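Local coordinates for cupin type-2 domain-containing protein (Burkholderia xenovorans, PDB 2O8Q), which is of unknown function but has a cupin fold and binds a nickel ion in the crystal through a cluster of histidines, at the interface of chains A and B. Residues are numbered along the deposited sequence; one frame, centred on the assembly and turned at random. Chains: chain A/B, Hypothetical protein.

The interface of chains A and B. Residues chain A 11, 18, 69; chain B 29, 45, 47, 71, 111.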
loop_
_atom_site.group_PDB
_atom_site.type_symbol
_atom_site.label_atom_id
_atom_site.label_comp_id
_atom_site.label_asym_id
_atom_site.label_seq_id
_atom_site.Cartn_x
_atom_site.Cartn_y
_atom_site.Cartn_z
ATOM N N GLU A 11 2.184 -1.313 25.753
ATOM C CA GLU A 11 1.560 -2.504 26.314
ATOM C C GLU A 11 1.281 -2.291 27.815
ATOM O O GLU A 11 2.224 -2.077 28.558
ATOM C CB GLU A 11 2.493 -3.685 26.135
ATOM C CG GLU A 11 1.879 -4.975 26.589
ATOM C CD GLU A 11 2.698 -6.148 26.201
ATOM O OE1 GLU A 11 3.872 -5.994 25.788
ATOM O OE2 GLU A 11 2.155 -7.252 26.319
ATOM N N PHE A 18 -6.400 -5.822 25.956
ATOM C CA PHE A 18 -6.925 -6.694 24.928
ATOM C C PHE A 18 -8.432 -6.723 24.970
ATOM O O PHE A 18 -9.053 -6.706 26.046
ATOM C CB PHE A 18 -6.401 -8.116 25.074
ATOM C CG PHE A 18 -4.961 -8.262 24.694
ATOM C CD1 PHE A 18 -3.957 -7.834 25.552
ATOM C CD2 PHE A 18 -4.622 -8.826 23.483
ATOM C CE1 PHE A 18 -2.626 -7.997 25.221
ATOM C CE2 PHE A 18 -3.296 -8.996 23.123
ATOM C CZ PHE A 18 -2.288 -8.557 24.005
ATOM N N TYR A 69 7.661 -1.937 16.046
ATOM C CA TYR A 69 7.152 -2.683 17.221
ATOM C C TYR A 69 8.350 -3.165 18.020
ATOM O O TYR A 69 9.132 -3.925 17.554
ATOM C CB TYR A 69 6.245 -3.850 16.810
ATOM C CG TYR A 69 5.521 -4.499 17.969
ATOM C CD1 TYR A 69 6.170 -5.453 18.730
ATOM C CD2 TYR A 69 4.248 -4.105 18.338
ATOM C CE1 TYR A 69 5.525 -6.028 19.811
ATOM C CE2 TYR A 69 3.602 -4.681 19.391
ATOM C CZ TYR A 69 4.237 -5.635 20.140
ATOM O OH TYR A 69 3.592 -6.210 21.230
ATOM N N ARG B 29 -5.188 -6.512 20.835
ATOM C CA ARG B 29 -4.710 -5.237 21.354
ATOM C C ARG B 29 -4.296 -4.392 20.134
ATOM O O ARG B 29 -3.415 -4.788 19.342
ATOM C CB ARG B 29 -3.546 -5.410 22.306
ATOM C CG ARG B 29 -3.012 -4.117 22.851
ATOM C CD ARG B 29 -2.027 -4.337 23.958
ATOM N NE ARG B 29 -0.706 -4.793 23.483
ATOM C CZ ARG B 29 0.213 -3.977 22.923
ATOM N NH1 ARG B 29 -0.050 -2.682 22.728
ATOM N NH2 ARG B 29 1.377 -4.486 22.506
ATOM N N VAL B 45 -1.975 -6.855 18.104
ATOM C CA VAL B 45 -1.448 -8.072 18.710
ATOM C C VAL B 45 -2.617 -8.998 19.078
ATOM O O VAL B 45 -3.629 -8.551 19.598
ATOM C CB VAL B 45 -0.610 -7.761 19.994
ATOM C CG1 VAL B 45 -0.155 -9.068 20.644
ATOM C CG2 VAL B 45 0.589 -6.880 19.592
ATOM N N ARG B 47 -3.876 -12.464 20.892
ATOM C CA ARG B 47 -3.513 -13.412 21.924
ATOM C C ARG B 47 -4.557 -14.521 21.991
ATOM O O ARG B 47 -5.758 -14.264 21.918
ATOM C CB ARG B 47 -3.411 -12.690 23.262
ATOM C CG ARG B 47 -2.774 -13.386 24.404
ATOM C CD ARG B 47 -2.522 -12.344 25.519
ATOM N NE ARG B 47 -3.761 -11.802 26.123
ATOM C CZ ARG B 47 -3.769 -10.944 27.159
ATOM N NH1 ARG B 47 -2.619 -10.482 27.626
ATOM N NH2 ARG B 47 -4.908 -10.513 27.689
ATOM N N LEU B 71 5.272 -13.407 18.718
ATOM C CA LEU B 71 5.872 -12.767 19.876
ATOM C C LEU B 71 6.097 -13.732 21.063
ATOM O O LEU B 71 7.046 -13.590 21.863
ATOM C CB LEU B 71 4.963 -11.612 20.323
ATOM C CG LEU B 71 4.707 -10.457 19.345
ATOM C CD1 LEU B 71 3.638 -9.505 19.774
ATOM C CD2 LEU B 71 5.997 -9.708 18.966
ATOM N N GLU B 111 0.992 -15.275 21.273
ATOM C CA GLU B 111 0.845 -13.846 21.021
ATOM C C GLU B 111 1.519 -13.580 19.678
ATOM O O GLU B 111 2.683 -13.950 19.481
ATOM C CB GLU B 111 1.486 -12.996 22.145
ATOM C CG GLU B 111 1.192 -11.489 22.054
ATOM C CD GLU B 111 1.547 -10.699 23.329
ATOM O OE1 GLU B 111 1.183 -11.182 24.416
ATOM O OE2 GLU B 111 2.161 -9.592 23.219
#
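A bend in B:Arg47 (chi3 67°) lays its guanidinium over one face of the A:Phe18 ring; in B:Arg29 CB already stands over the other face, and the bend further out (chi3 75°) turns its guanidinium on toward A:Tyr69 and A:Glu11. Both arginines have CG anti to the backbone N, which carries the chains out from their strands on either side of the phenyl ring. The guanidinium of B:Arg47 lies nearly parallel to the ring (15° between planes), with CZ 3.8 Å from the ring centroid and displaced toward the CD1–CE1 rim: a cation-pi stack. B:Arg29 uses its aliphatic part on the opposite face, CB standing over the ring centre at 3.6 Å from the centroid in a CH-pi contact. Its own guanidinium is turned steeply away from the phenyl plane.

There NH2 of B:Arg29 meets the phenol OH of A:Tyr69 at 3.1 Å, a hydrogen bond made at the edge of the guanidinium and in its plane. One face of that guanidinium lies against A:Glu11, with CA of the glutamate 3.9 Å from CZ. The two side chains cross at about a right angle, and the carboxylate OE1 stays 4.4 Å from B:Arg29 NH2, so the opposite charges lie near each other without a salt bridge; the attraction is probably long-range.

The A:Tyr69 ring end is wedged between aliphatic groups: CG2 of B:Val45 meets CE2 at 3.7 Å, while the two methyls of B:Leu71 approach from the CE1 side and the hydroxyl. The other methyl of B:Val45, CG1, packs on A:Phe18, and the valine thus bridges the two aromatics. This patch belongs to a two-fold interface between cupin subunits, so its twin recurs with chains exchanged; the pairing may or may not persist in solution. The side chains of A:Glu11 and B:Glu111 approach from opposite directions, their carboxylate planes steeply inclined, and bring OE2 of A:Glu11 to 3.9 Å from OE2 of B:Glu111.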